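Local atomic coordinates of 6-phosphogluconolactonase (Thermotoga maritima, PDB entry 1VL1), a protein that catalyses the hydrolysis of 6-phosphogluconolactone to 6-phosphogluconate, a step in the oxidative stage of the pentose phosphate pathway. Residues A[124-128]-A[164-168]. Residues are numbered along the deposited sequence; the frame is centred on the assembly and turned at random.
Sequences CEKYE and NLVTF
Residues 124-128 are one turn of helix 120-134, closed by the hydrogen bond from E128 N to C124 O at 2.8 Å. Residues 164-168 are extended except at L165 (phi/psi -80/-30); strand 166-168 begins right after it. Helix and strand axes run nearly antiparallel, at 165°, and approach to 7.6 Å. The CA atoms of E128 and V166 are 5.6 Å apart. E128, with chi1 t, reaches the start of the strand. E128 OE1 accepts a hydrogen bond from V166 N at 3.0 Å and a weak one from L165 N at 3.1 Å. E128 OE2 accepts a weak hydrogen bond from L165 N at 3.3 Å and forms a salt bridge with R132. This is helix-on-sheet packing in the alpha/beta fold of the glucosamine-6-phosphate isomerase family. Strand 166-168 pairs antiparallel with strand 179-182. V166 points at the helix: CG1 lies 4.1 Å from C124 CB, and CG2 4.0 Å from Y127 CD2. C124 SG (chi1 m) sits 3.5 Å from F168 CB. C124 SG meets the F168 ring at its edge, 4.9 Å from the ring centroid, a sulfur-aromatic contact.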
ATOM      1  N   CYS A 124       7.155   5.402 -14.437  1.00 22.09           N
ATOM      2  CA  CYS A 124       6.490   4.081 -14.355  0.50 21.57           C
ATOM      3  C   CYS A 124       7.429   2.937 -14.705  1.00 20.89           C
ATOM      4  O   CYS A 124       7.495   1.948 -13.962  1.00 19.60           O
ATOM      5  CB  CYS A 124       5.279   3.962 -15.262  0.50 21.49           C
ATOM      6  SG  CYS A 124       3.820   4.918 -14.839  0.50 19.05           S
ATOM      7  N   GLU A 125       8.154   3.062 -15.804  1.00 21.65           N
ATOM      8  CA  GLU A 125       8.963   1.979 -16.338  1.00 21.07           C
ATOM      9  C   GLU A 125      10.143   1.731 -15.436  1.00 22.00           C
ATOM     10  O   GLU A 125      10.521   0.578 -15.195  1.00 21.98           O
ATOM     11  CB  GLU A 125       9.370   2.303 -17.761  1.00 21.78           C
ATOM     12  CG  GLU A 125       8.191   2.309 -18.668  1.00 23.51           C
ATOM     13  CD  GLU A 125       8.486   2.779 -20.049  1.00 24.41           C
ATOM     14  OE1 GLU A 125       9.604   3.360 -20.314  1.00 26.86           O
ATOM     15  OE2 GLU A 125       7.573   2.545 -20.896  1.00 29.04           O
ATOM     16  N   LYS A 126      10.719   2.829 -14.910  1.00 20.89           N
ATOM     17  CA  LYS A 126      11.808   2.735 -13.954  1.00 20.55           C
ATOM     18  C   LYS A 126      11.357   1.983 -12.709  1.00 20.21           C
ATOM     19  O   LYS A 126      12.048   1.133 -12.201  1.00 21.58           O
ATOM     20  CB  LYS A 126      12.341   4.121 -13.605  1.00 20.11           C
ATOM     21  CG  LYS A 126      13.419   4.108 -12.489  1.00 21.71           C
ATOM     22  CD  LYS A 126      13.960   5.504 -12.248  1.00 24.01           C
ATOM     23  CE  LYS A 126      14.677   5.619 -10.973  1.00 25.01           C
ATOM     24  NZ  LYS A 126      15.410   6.944 -10.851  1.00 29.95           N
ATOM     25  N   TYR A 127      10.181   2.324 -12.197  1.00 20.28           N
ATOM     26  CA  TYR A 127       9.703   1.703 -10.970  1.00 21.03           C
ATOM     27  C   TYR A 127       9.372   0.255 -11.249  1.00 22.07           C
ATOM     28  O   TYR A 127       9.691  -0.613 -10.447  1.00 22.09           O
ATOM     29  CB  TYR A 127       8.433   2.431 -10.515  1.00 22.05           C
ATOM     30  CG  TYR A 127       7.984   2.087  -9.140  1.00 22.04           C
ATOM     31  CD1 TYR A 127       8.906   1.981  -8.115  1.00 23.03           C
ATOM     32  CD2 TYR A 127       6.653   1.873  -8.828  1.00 21.26           C
ATOM     33  CE1 TYR A 127       8.526   1.704  -6.801  1.00 24.47           C
ATOM     34  CE2 TYR A 127       6.276   1.587  -7.511  1.00 23.23           C
ATOM     35  CZ  TYR A 127       7.198   1.483  -6.519  1.00 23.99           C
ATOM     36  OH  TYR A 127       6.841   1.175  -5.190  1.00 24.68           O
ATOM     37  N   GLU A 128       8.772  -0.017 -12.396  1.00 21.83           N
ATOM     38  CA  GLU A 128       8.479  -1.414 -12.771  1.00 22.01           C
ATOM     39  C   GLU A 128       9.774  -2.269 -12.810  1.00 21.82           C
ATOM     40  O   GLU A 128       9.832  -3.357 -12.237  1.00 21.63           O
ATOM     41  CB  GLU A 128       7.764  -1.498 -14.123  1.00 23.94           C
ATOM     42  CG  GLU A 128       7.406  -2.930 -14.449  1.00 23.47           C
ATOM     43  CD  GLU A 128       6.106  -3.135 -15.238  1.00 28.66           C
ATOM     44  OE1 GLU A 128       5.245  -2.252 -15.323  1.00 30.61           O
ATOM     45  OE2 GLU A 128       5.965  -4.226 -15.775  1.00 35.24           O
ATOM     46  N   ASN A 164       0.561  -4.502 -17.077  1.00 24.91           N
ATOM     47  CA  ASN A 164       1.872  -4.046 -16.646  1.00 25.77           C
ATOM     48  C   ASN A 164       1.842  -4.240 -15.124  1.00 24.36           C
ATOM     49  O   ASN A 164       0.766  -4.396 -14.563  1.00 23.18           O
ATOM     50  CB  ASN A 164       2.060  -2.551 -16.896  1.00 25.87           C
ATOM     51  CG  ASN A 164       1.968  -2.165 -18.312  1.00 32.01           C
ATOM     52  OD1 ASN A 164       0.922  -1.632 -18.768  1.00 39.04           O
ATOM     53  ND2 ASN A 164       3.031  -2.433 -19.066  1.00 35.34           N
ATOM     54  N   LEU A 165       2.986  -4.154 -14.450  1.00 22.50           N
ATOM     55  CA  LEU A 165       3.010  -4.043 -13.007  1.00 23.44           C
ATOM     56  C   LEU A 165       2.731  -2.610 -12.512  1.00 22.42           C
ATOM     57  O   LEU A 165       2.142  -2.387 -11.462  1.00 22.64           O
ATOM     58  CB  LEU A 165       4.349  -4.543 -12.445  1.00 24.02           C
ATOM     59  CG  LEU A 165       4.668  -6.010 -12.711  1.00 25.81           C
ATOM     60  CD1 LEU A 165       6.032  -6.421 -12.230  1.00 28.77           C
ATOM     61  CD2 LEU A 165       3.616  -6.977 -12.120  1.00 27.63           C
ATOM     62  N   VAL A 166       3.104  -1.618 -13.310  1.00 22.02           N
ATOM     63  CA  VAL A 166       2.998  -0.234 -12.925  1.00 21.82           C
ATOM     64  C   VAL A 166       2.428   0.507 -14.112  1.00 23.08           C
ATOM     65  O   VAL A 166       2.874   0.267 -15.260  1.00 23.65           O
ATOM     66  CB  VAL A 166       4.370   0.367 -12.585  1.00 21.55           C
ATOM     67  CG1 VAL A 166       4.180   1.759 -12.010  1.00 22.56           C
ATOM     68  CG2 VAL A 166       5.087  -0.518 -11.565  1.00 23.47           C
ATOM     69  N   THR A 167       1.427   1.334 -13.869  1.00 22.63           N
ATOM     70  CA  THR A 167       0.876   2.174 -14.915  1.00 23.13           C
ATOM     71  C   THR A 167       0.667   3.603 -14.422  1.00 24.21           C
ATOM     72  O   THR A 167       1.020   3.938 -13.293  1.00 23.06           O
ATOM     73  CB  THR A 167      -0.426   1.571 -15.464  1.00 23.94           C
ATOM     74  OG1 THR A 167      -0.806   2.290 -16.661  1.00 23.20           O
ATOM     75  CG2 THR A 167      -1.568   1.731 -14.506  1.00 23.76           C
ATOM     76  N   PHE A 168       0.094   4.460 -15.246  1.00 23.92           N
ATOM     77  CA  PHE A 168      -0.180   5.835 -14.817  1.00 24.91           C
ATOM     78  C   PHE A 168      -1.600   6.268 -15.248  1.00 26.45           C
ATOM     79  O   PHE A 168      -2.215   5.609 -16.108  1.00 26.56           O
ATOM     80  CB  PHE A 168       0.909   6.804 -15.301  1.00 25.46           C
ATOM     81  CG  PHE A 168       0.967   7.002 -16.795  1.00 24.44           C
ATOM     82  CD1 PHE A 168       0.218   8.000 -17.390  1.00 28.11           C
ATOM     83  CD2 PHE A 168       1.805   6.222 -17.583  1.00 25.06           C
ATOM     84  CE1 PHE A 168       0.292   8.203 -18.789  1.00 27.72           C
ATOM     85  CE2 PHE A 168       1.906   6.416 -18.948  1.00 29.56           C
ATOM     86  CZ  PHE A 168       1.136   7.413 -19.547  1.00 26.29           C
TER